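Local coordinates for neutral ceramidase (Pseudomonas aeruginosa, PDB 2ZWS), which hydrolyses the N-acyl linkage of ceramides to give sphingosine and a free fatty acid, and also catalyses the reverse synthesis of ceramide, at residues V540-V545 and A598-S603; L560-I565 and W582-R587; Y614-G619 and G633-S638. All blocks are in the same frame, centred on the assembly; numbering follows the deposited sequence.

Contact 1 (V540-V545 and A598-S603)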
# COMPACT_ATOMS: atom_id res chain seq x y z
N VAL A 540 -9.76 13.72 -24.29
CA VAL A 540 -10.97 13.12 -24.89
C VAL A 540 -11.88 12.65 -23.75
O VAL A 540 -11.42 11.92 -22.86
CB VAL A 540 -10.60 11.89 -25.78
CG1 VAL A 540 -11.85 11.26 -26.43
CG2 VAL A 540 -9.59 12.29 -26.85
N THR A 541 -13.15 13.08 -23.75
CA THR A 541 -14.11 12.60 -22.75
C THR A 541 -15.34 12.02 -23.45
O THR A 541 -15.96 12.65 -24.32
CB THR A 541 -14.52 13.66 -21.67
OG1 THR A 541 -15.34 13.07 -20.64
CG2 THR A 541 -15.27 14.80 -22.28
N VAL A 542 -15.64 10.78 -23.07
CA VAL A 542 -16.80 10.08 -23.59
C VAL A 542 -17.59 9.45 -22.44
O VAL A 542 -17.12 9.45 -21.29
CB VAL A 542 -16.40 8.97 -24.60
CG1 VAL A 542 -15.60 9.56 -25.78
CG2 VAL A 542 -15.62 7.83 -23.90
N ALA A 543 -18.77 8.91 -22.73
CA ALA A 543 -19.59 8.37 -21.64
C ALA A 543 -20.55 7.33 -22.17
O ALA A 543 -21.04 7.48 -23.30
CB ALA A 543 -20.36 9.47 -20.91
N PHE A 544 -20.85 6.34 -21.33
CA PHE A 544 -21.69 5.17 -21.69
C PHE A 544 -22.71 4.88 -20.61
O PHE A 544 -22.45 5.12 -19.43
CB PHE A 544 -20.83 3.91 -21.75
CG PHE A 544 -19.75 3.93 -22.79
CD1 PHE A 544 -19.93 3.31 -24.03
CD2 PHE A 544 -18.53 4.56 -22.52
CE1 PHE A 544 -18.91 3.31 -24.96
CE2 PHE A 544 -17.52 4.58 -23.46
CZ PHE A 544 -17.70 3.94 -24.69
N VAL A 545 -23.87 4.34 -21.00
CA VAL A 545 -24.84 3.75 -20.05
C VAL A 545 -24.15 2.52 -19.47
O VAL A 545 -23.62 1.70 -20.22
CB VAL A 545 -26.13 3.31 -20.80
CG1 VAL A 545 -27.08 2.60 -19.88
CG2 VAL A 545 -26.80 4.51 -21.45
N ALA A 598 -20.87 5.67 -17.04
CA ALA A 598 -19.41 5.53 -16.98
C ALA A 598 -18.85 6.65 -17.84
O ALA A 598 -19.12 6.71 -19.01
CB ALA A 598 -19.00 4.21 -17.55
N THR A 599 -18.07 7.55 -17.25
CA THR A 599 -17.42 8.61 -18.00
C THR A 599 -15.95 8.25 -18.08
O THR A 599 -15.32 7.95 -17.06
CB THR A 599 -17.59 9.97 -17.31
OG1 THR A 599 -18.99 10.26 -17.13
CG2 THR A 599 -16.95 11.09 -18.16
N ILE A 600 -15.44 8.22 -19.30
CA ILE A 600 -14.07 7.77 -19.56
C ILE A 600 -13.33 8.89 -20.27
O ILE A 600 -13.82 9.49 -21.22
CB ILE A 600 -14.07 6.48 -20.39
CG1 ILE A 600 -14.59 5.32 -19.54
CG2 ILE A 600 -12.69 6.21 -20.97
CD1 ILE A 600 -15.15 4.17 -20.36
N SER A 601 -12.13 9.18 -19.78
CA SER A 601 -11.34 10.21 -20.43
C SER A 601 -9.96 9.71 -20.76
O SER A 601 -9.43 8.79 -20.10
CB SER A 601 -11.26 11.44 -19.54
OG SER A 601 -10.61 11.14 -18.33
N TRP A 602 -9.38 10.35 -21.77
CA TRP A 602 -8.01 10.05 -22.20
C TRP A 602 -7.31 11.37 -22.47
O TRP A 602 -7.71 12.13 -23.36
CB TRP A 602 -8.04 9.20 -23.47
CG TRP A 602 -6.67 8.79 -24.00
CD1 TRP A 602 -5.57 8.45 -23.26
CD2 TRP A 602 -6.28 8.65 -25.39
NE1 TRP A 602 -4.52 8.10 -24.11
CE2 TRP A 602 -4.93 8.23 -25.40
CE3 TRP A 602 -6.94 8.86 -26.62
CZ2 TRP A 602 -4.21 7.99 -26.60
CZ3 TRP A 602 -6.23 8.60 -27.82
CH2 TRP A 602 -4.88 8.18 -27.79
N SER A 603 -6.26 11.64 -21.71
CA SER A 603 -5.41 12.79 -21.99
C SER A 603 -4.31 12.32 -22.93
O SER A 603 -3.47 11.51 -22.54
CB SER A 603 -4.86 13.34 -20.69
OG SER A 603 -5.93 13.80 -19.86
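Phe544 and Ile600 touch diagonally across two antiparallel strands, with the Ile600 CD1 methyl 3.9 Å from Phe544 CE2 and approaching the ring at a slant. CG of Phe544 stands anti to the carbonyl carbon, beside the backbone N (chi1 -63°), and the carbonyl oxygen of Ala598 lies at the edge of the ring, near its plane. Val542 fills the next position on the same face. Its chi1 of -58° sends CG1 away from the carbonyl carbon and leaves CG2 wedged between the backbone N and C; from there CG2 rests 3.6 Å from Ile600 O and 4.1 Å from Ile600 CB. At the far end the indole of Trp602 leads away from the partner strand, and Val540 CG2 reaches its CE3 at a loose 4.3 Å.

Beneath these side chains the backbones form a regular antiparallel pair. Val540 with Trp602, Val542 with Ile600 and Phe544 with Ala598 are hydrogen-bonded pairs, each closed by two N-H to O bonds. The intervening pairs, Thr541 with Ser601 and Ala543 with Thr599, are of the non-hydrogen-bonded kind; there CA-H groups lean on carbonyls, as where Ser601 CA sits 3.0 Å from Val540 O. On their face Thr599 OG1 stands 4.1 Å from the Ala543 methyl, a small-residue surface unlike the bulky one behind it.

The pair is interior to its sheet: Ala543 bonds through its backbone to Leu527 and Gln528 on one flank, and Thr599 to Arg587 of strand 584-591 on the other. Its apolar face packs on the second sheet of the sandwich, where Ile615 and His617 of strand 611-622 and Thr636 and Phe639 of strand 629-642 receive it.

Contact 2 (L560-I565 and W582-R587). With MG (magnesium ion), chain C.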
# COMPACT_ATOMS: atom_id res chain seq x y z
N LEU A 560 -12.11 -0.05 -19.54
CA LEU A 560 -11.96 0.79 -20.72
C LEU A 560 -10.73 0.39 -21.51
O LEU A 560 -9.73 -0.08 -20.99
CB LEU A 560 -11.87 2.27 -20.34
CG LEU A 560 -10.56 2.77 -19.70
CD1 LEU A 560 -9.55 3.29 -20.75
CD2 LEU A 560 -10.84 3.79 -18.59
N GLU A 561 -10.81 0.66 -22.80
CA GLU A 561 -9.69 0.49 -23.71
C GLU A 561 -9.69 1.68 -24.65
O GLU A 561 -10.76 2.08 -25.13
CB GLU A 561 -9.84 -0.81 -24.50
CG GLU A 561 -9.46 -2.07 -23.71
CD GLU A 561 -9.78 -3.38 -24.42
OE1 GLU A 561 -10.46 -3.37 -25.48
OE2 GLU A 561 -9.36 -4.44 -23.89
N VAL A 562 -8.51 2.26 -24.90
CA VAL A 562 -8.29 3.19 -26.01
C VAL A 562 -7.70 2.35 -27.12
O VAL A 562 -6.64 1.73 -26.92
CB VAL A 562 -7.34 4.34 -25.66
CG1 VAL A 562 -7.26 5.30 -26.82
CG2 VAL A 562 -7.85 5.09 -24.44
N VAL A 563 -8.38 2.35 -28.27
CA VAL A 563 -8.05 1.46 -29.37
C VAL A 563 -7.59 2.24 -30.59
O VAL A 563 -8.31 3.14 -31.05
CB VAL A 563 -9.24 0.53 -29.72
CG1 VAL A 563 -8.84 -0.45 -30.85
CG2 VAL A 563 -9.72 -0.26 -28.52
N ASN A 564 -6.41 1.90 -31.09
CA ASN A 564 -5.80 2.47 -32.29
C ASN A 564 -6.19 1.61 -33.50
O ASN A 564 -5.97 0.39 -33.48
CB ASN A 564 -4.27 2.50 -32.10
CG ASN A 564 -3.51 3.14 -33.27
OD1 ASN A 564 -4.08 3.86 -34.10
ND2 ASN A 564 -2.21 2.91 -33.31
N ILE A 565 -6.78 2.22 -34.53
CA ILE A 565 -7.15 1.50 -35.77
C ILE A 565 -6.43 2.04 -37.00
O ILE A 565 -6.84 1.80 -38.15
CB ILE A 565 -8.67 1.44 -36.00
CG1 ILE A 565 -9.30 2.83 -35.79
CG2 ILE A 565 -9.30 0.37 -35.12
CD1 ILE A 565 -10.77 2.91 -36.14
N TRP A 582 -1.96 6.08 -16.44
CA TRP A 582 -2.05 7.44 -15.91
C TRP A 582 -2.92 8.36 -16.78
O TRP A 582 -3.63 9.20 -16.24
CB TRP A 582 -0.63 8.04 -15.81
CG TRP A 582 -0.63 9.43 -15.31
CD1 TRP A 582 -0.54 10.57 -16.06
CD2 TRP A 582 -0.70 9.84 -13.94
NE1 TRP A 582 -0.57 11.67 -15.24
CE2 TRP A 582 -0.65 11.26 -13.94
CE3 TRP A 582 -0.79 9.16 -12.71
CZ2 TRP A 582 -0.73 12.01 -12.77
CZ3 TRP A 582 -0.84 9.93 -11.52
CH2 TRP A 582 -0.82 11.33 -11.57
N ASP A 583 -2.85 8.18 -18.11
CA ASP A 583 -3.50 9.10 -19.05
C ASP A 583 -5.01 8.88 -19.15
O ASP A 583 -5.70 9.67 -19.79
CB ASP A 583 -2.92 9.00 -20.46
CG ASP A 583 -1.50 9.46 -20.53
OD1 ASP A 583 -1.11 10.35 -19.74
OD2 ASP A 583 -0.78 8.94 -21.40
N THR A 584 -5.52 7.81 -18.53
CA THR A 584 -6.97 7.51 -18.59
C THR A 584 -7.64 7.62 -17.22
O THR A 584 -6.99 7.41 -16.19
CB THR A 584 -7.28 6.09 -19.16
OG1 THR A 584 -6.73 5.10 -18.28
CG2 THR A 584 -6.67 5.94 -20.52
N GLN A 585 -8.93 7.97 -17.23
CA GLN A 585 -9.75 7.90 -16.03
C GLN A 585 -11.07 7.24 -16.34
O GLN A 585 -11.59 7.38 -17.44
CB GLN A 585 -9.98 9.30 -15.45
CG GLN A 585 -8.65 10.00 -15.07
CD GLN A 585 -8.80 11.37 -14.40
OE1 GLN A 585 -7.80 12.02 -14.10
NE2 GLN A 585 -10.01 11.82 -14.18
N TYR A 586 -11.60 6.54 -15.34
CA TYR A 586 -12.92 5.91 -15.37
C TYR A 586 -13.69 6.43 -14.18
O TYR A 586 -13.21 6.35 -13.05
CB TYR A 586 -12.78 4.38 -15.27
CG TYR A 586 -14.03 3.66 -14.80
CD1 TYR A 586 -15.11 3.45 -15.67
CD2 TYR A 586 -14.15 3.19 -13.48
CE1 TYR A 586 -16.26 2.78 -15.25
CE2 TYR A 586 -15.32 2.55 -13.03
CZ TYR A 586 -16.36 2.33 -13.93
OH TYR A 586 -17.50 1.69 -13.47
N ARG A 587 -14.85 7.04 -14.45
CA ARG A 587 -15.70 7.56 -13.38
C ARG A 587 -17.09 6.97 -13.50
O ARG A 587 -17.64 6.94 -14.59
CB ARG A 587 -15.80 9.09 -13.43
CG ARG A 587 -16.46 9.67 -12.16
CD ARG A 587 -16.53 11.20 -12.10
NE ARG A 587 -15.20 11.81 -12.17
CZ ARG A 587 -14.37 12.01 -11.15
NH1 ARG A 587 -14.71 11.67 -9.90
NH2 ARG A 587 -13.19 12.56 -11.38
MG MG C . -6.33 5.23 -15.83
O HOH W 1 -8.76 4.57 -15.49
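Leu560 and Thr584 meet in apolar side-chain packing between the two facing sheets of the C-terminal beta-sandwich, next to a bound magnesium ion. The axes of the two segments come no closer than 8.8 Å, with their N-to-C directions at 143°, so the contact depends on side chains reaching across the interior. Leu560 does most of this. Its CG lies between the backbone N and the carbonyl carbon, and the two methyls divide the work: CD1 sits 3.9 Å from Thr584 CG2, while CD2 lies 3.8 Å from Gln585 O and 3.9 Å from Tyr586 CB. Val562 adds a looser touch, its CG2 passing Thr584 CG2 in the opposite direction at 4.2 Å.

Thr584 thus presents two chemistries. Its methyl faces the hydrophobic core, whereas its OG1, set between the backbone N and C by a chi1 of 64°, turns to the metal. Thr584 O at 2.3 Å and Thr584 OG1 at 2.5 Å grip the magnesium as a chelate, with a water at 2.5 Å from the ion. The same OG1 is hydrogen-bonded to Thr578 O, a second hold that fixes its rotation. The backbone carbonyl oxygens of His37 and Asp581 also bind the ion, and Asp579 belongs to the same site. Because His37 lies near the start of the chain, the arrangement is that of a metal site bridging the sandwich to the N-terminal part of the enzyme.

Contact 3 (Y614-G619 and G633-S638)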
# COMPACT_ATOMS: atom_id res chain seq x y z
N TYR A 614 -10.68 4.78 -31.15
CA TYR A 614 -11.98 4.82 -30.49
C TYR A 614 -11.84 4.33 -29.06
O TYR A 614 -10.80 3.82 -28.68
CB TYR A 614 -13.03 4.03 -31.26
CG TYR A 614 -12.83 2.53 -31.34
CD1 TYR A 614 -12.13 1.95 -32.41
CD2 TYR A 614 -13.38 1.69 -30.38
CE1 TYR A 614 -11.96 0.57 -32.48
CE2 TYR A 614 -13.24 0.32 -30.46
CZ TYR A 614 -12.52 -0.24 -31.51
OH TYR A 614 -12.39 -1.60 -31.58
N ILE A 615 -12.89 4.49 -28.27
CA ILE A 615 -12.86 4.05 -26.88
C ILE A 615 -13.92 2.96 -26.66
O ILE A 615 -15.07 3.11 -27.08
CB ILE A 615 -13.03 5.25 -25.90
CG1 ILE A 615 -11.79 6.16 -25.97
CG2 ILE A 615 -13.29 4.78 -24.46
CD1 ILE A 615 -11.93 7.50 -25.26
N ARG A 616 -13.50 1.85 -26.05
CA ARG A 616 -14.40 0.77 -25.69
C ARG A 616 -14.60 0.73 -24.17
O ARG A 616 -13.64 0.89 -23.38
CB ARG A 616 -13.84 -0.56 -26.20
CG ARG A 616 -14.73 -1.75 -26.00
CD ARG A 616 -14.30 -2.91 -26.89
NE ARG A 616 -15.12 -4.08 -26.62
CZ ARG A 616 -15.01 -5.24 -27.26
NH1 ARG A 616 -15.80 -6.25 -26.94
NH2 ARG A 616 -14.10 -5.38 -28.22
N HIS A 617 -15.84 0.49 -23.75
CA HIS A 617 -16.19 0.33 -22.35
C HIS A 617 -16.64 -1.10 -22.07
O HIS A 617 -17.38 -1.69 -22.85
CB HIS A 617 -17.28 1.32 -21.94
CG HIS A 617 -17.89 1.05 -20.60
ND1 HIS A 617 -17.15 0.95 -19.43
CD2 HIS A 617 -19.19 0.93 -20.22
CE1 HIS A 617 -17.97 0.73 -18.42
NE2 HIS A 617 -19.21 0.71 -18.87
N TYR A 618 -16.16 -1.66 -20.96
CA TYR A 618 -16.62 -2.95 -20.45
C TYR A 618 -17.16 -2.74 -19.04
O TYR A 618 -16.50 -2.08 -18.24
CB TYR A 618 -15.45 -3.93 -20.36
CG TYR A 618 -14.70 -4.21 -21.62
CD1 TYR A 618 -14.98 -5.36 -22.36
CD2 TYR A 618 -13.69 -3.37 -22.08
CE1 TYR A 618 -14.27 -5.66 -23.51
CE2 TYR A 618 -12.97 -3.65 -23.24
CZ TYR A 618 -13.28 -4.80 -23.95
OH TYR A 618 -12.58 -5.12 -25.10
N GLY A 619 -18.32 -3.30 -18.73
CA GLY A 619 -18.92 -3.22 -17.40
C GLY A 619 -19.78 -4.44 -17.11
O GLY A 619 -19.75 -5.42 -17.87
N GLY A 633 -21.29 -3.78 -22.53
CA GLY A 633 -20.22 -3.04 -23.16
C GLY A 633 -20.65 -2.23 -24.35
O GLY A 633 -21.77 -2.40 -24.84
N GLY A 634 -19.76 -1.37 -24.81
CA GLY A 634 -20.06 -0.47 -25.94
C GLY A 634 -18.79 0.15 -26.47
O GLY A 634 -17.77 0.16 -25.79
N SER A 635 -18.86 0.70 -27.67
CA SER A 635 -17.72 1.36 -28.31
C SER A 635 -18.16 2.68 -28.92
O SER A 635 -19.25 2.76 -29.47
CB SER A 635 -17.11 0.48 -29.39
OG SER A 635 -16.40 -0.61 -28.81
N THR A 636 -17.32 3.71 -28.78
CA THR A 636 -17.60 5.01 -29.41
C THR A 636 -17.33 4.93 -30.90
O THR A 636 -16.69 3.99 -31.40
CB THR A 636 -16.75 6.19 -28.83
OG1 THR A 636 -15.37 6.03 -29.21
CG2 THR A 636 -16.85 6.27 -27.32
N ARG A 637 -17.82 5.93 -31.62
CA ARG A 637 -17.37 6.14 -32.99
C ARG A 637 -15.88 6.49 -32.97
O ARG A 637 -15.35 6.88 -31.92
CB ARG A 637 -18.19 7.25 -33.65
CG ARG A 637 -17.93 8.61 -33.06
CD ARG A 637 -18.88 9.62 -33.66
NE ARG A 637 -18.62 10.95 -33.13
CZ ARG A 637 -19.52 11.92 -33.10
NH1 ARG A 637 -20.75 11.71 -33.55
NH2 ARG A 637 -19.19 13.10 -32.61
N SER A 638 -15.20 6.36 -34.10
CA SER A 638 -13.80 6.77 -34.16
C SER A 638 -13.62 8.30 -34.10
O SER A 638 -14.53 9.07 -34.44
CB SER A 638 -13.12 6.21 -35.40
OG SER A 638 -13.59 6.88 -36.55
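Thr636 lies across from Ile615 and meets it with every branch of its side chain. Its CB stands 3.9 Å from Ile615 O. From there OG1, placed between the backbone N and the carbonyl carbon (chi1 69°), accepts the N-H of Ile615 at 3.1 Å along a nearly straight line (172°). The hydroxyl in turn donates to Arg637 O at 2.8 Å, so both its roles are used. The other branch, CG2, leans 3.6 Å from Ile615 O and also meets Phe544 of the facing sheet.

The backbone bond from Thr636 N to Ile615 O completes this pairing, and His617 with Gly634 forms a conventional antiparallel hydrogen-bonded pair. Tyr614 packs beside this pairing: its CB lies 3.7 Å from Thr636 O, and CE2 of its ring comes obliquely to 3.7 Å from Ser635 OG. The extended Arg616 flanks the same serine, its CG 3.5 Å from that oxygen, which is itself hydrogen-bonded to a glycerol probably left from crystallisation.

Residues 633-638 lie within a region required for correct folding and localization. In this hairpin of strands 611-622 and 629-642, then, a side-chain hydroxyl does what a backbone carbonyl does in a regular pair. The Ile615 N-H, on a buried residue, is satisfied even though Thr636 O faces Tyr614, and OG1 passes the hydrogen-bond chain on to Arg637 O within its own segment.

In the fold
All three contacts lie in the C-terminal beta-sandwich, their centres 8 to 10 Å apart. Contact 1 joins two neighbouring strands of one sheet, contact 3 pairs two strands of the other, and contact 2 spans the gap, with strand 560-566 beside 611-622 and strand 584-591 beside 595-603. Along the chain, contact 2 is nested inside the loop closed by contact 1, and contact 3 follows both. They share one core: Phe544 packs on His617 and Thr636, and Trp602 on Val562. Backbone bonds Thr599-Arg587 and Val563-Tyr614 join contact 2 to contacts 1 and 3, one within each sheet, and Thr584 brings the magnesium site to the edge of this shared core.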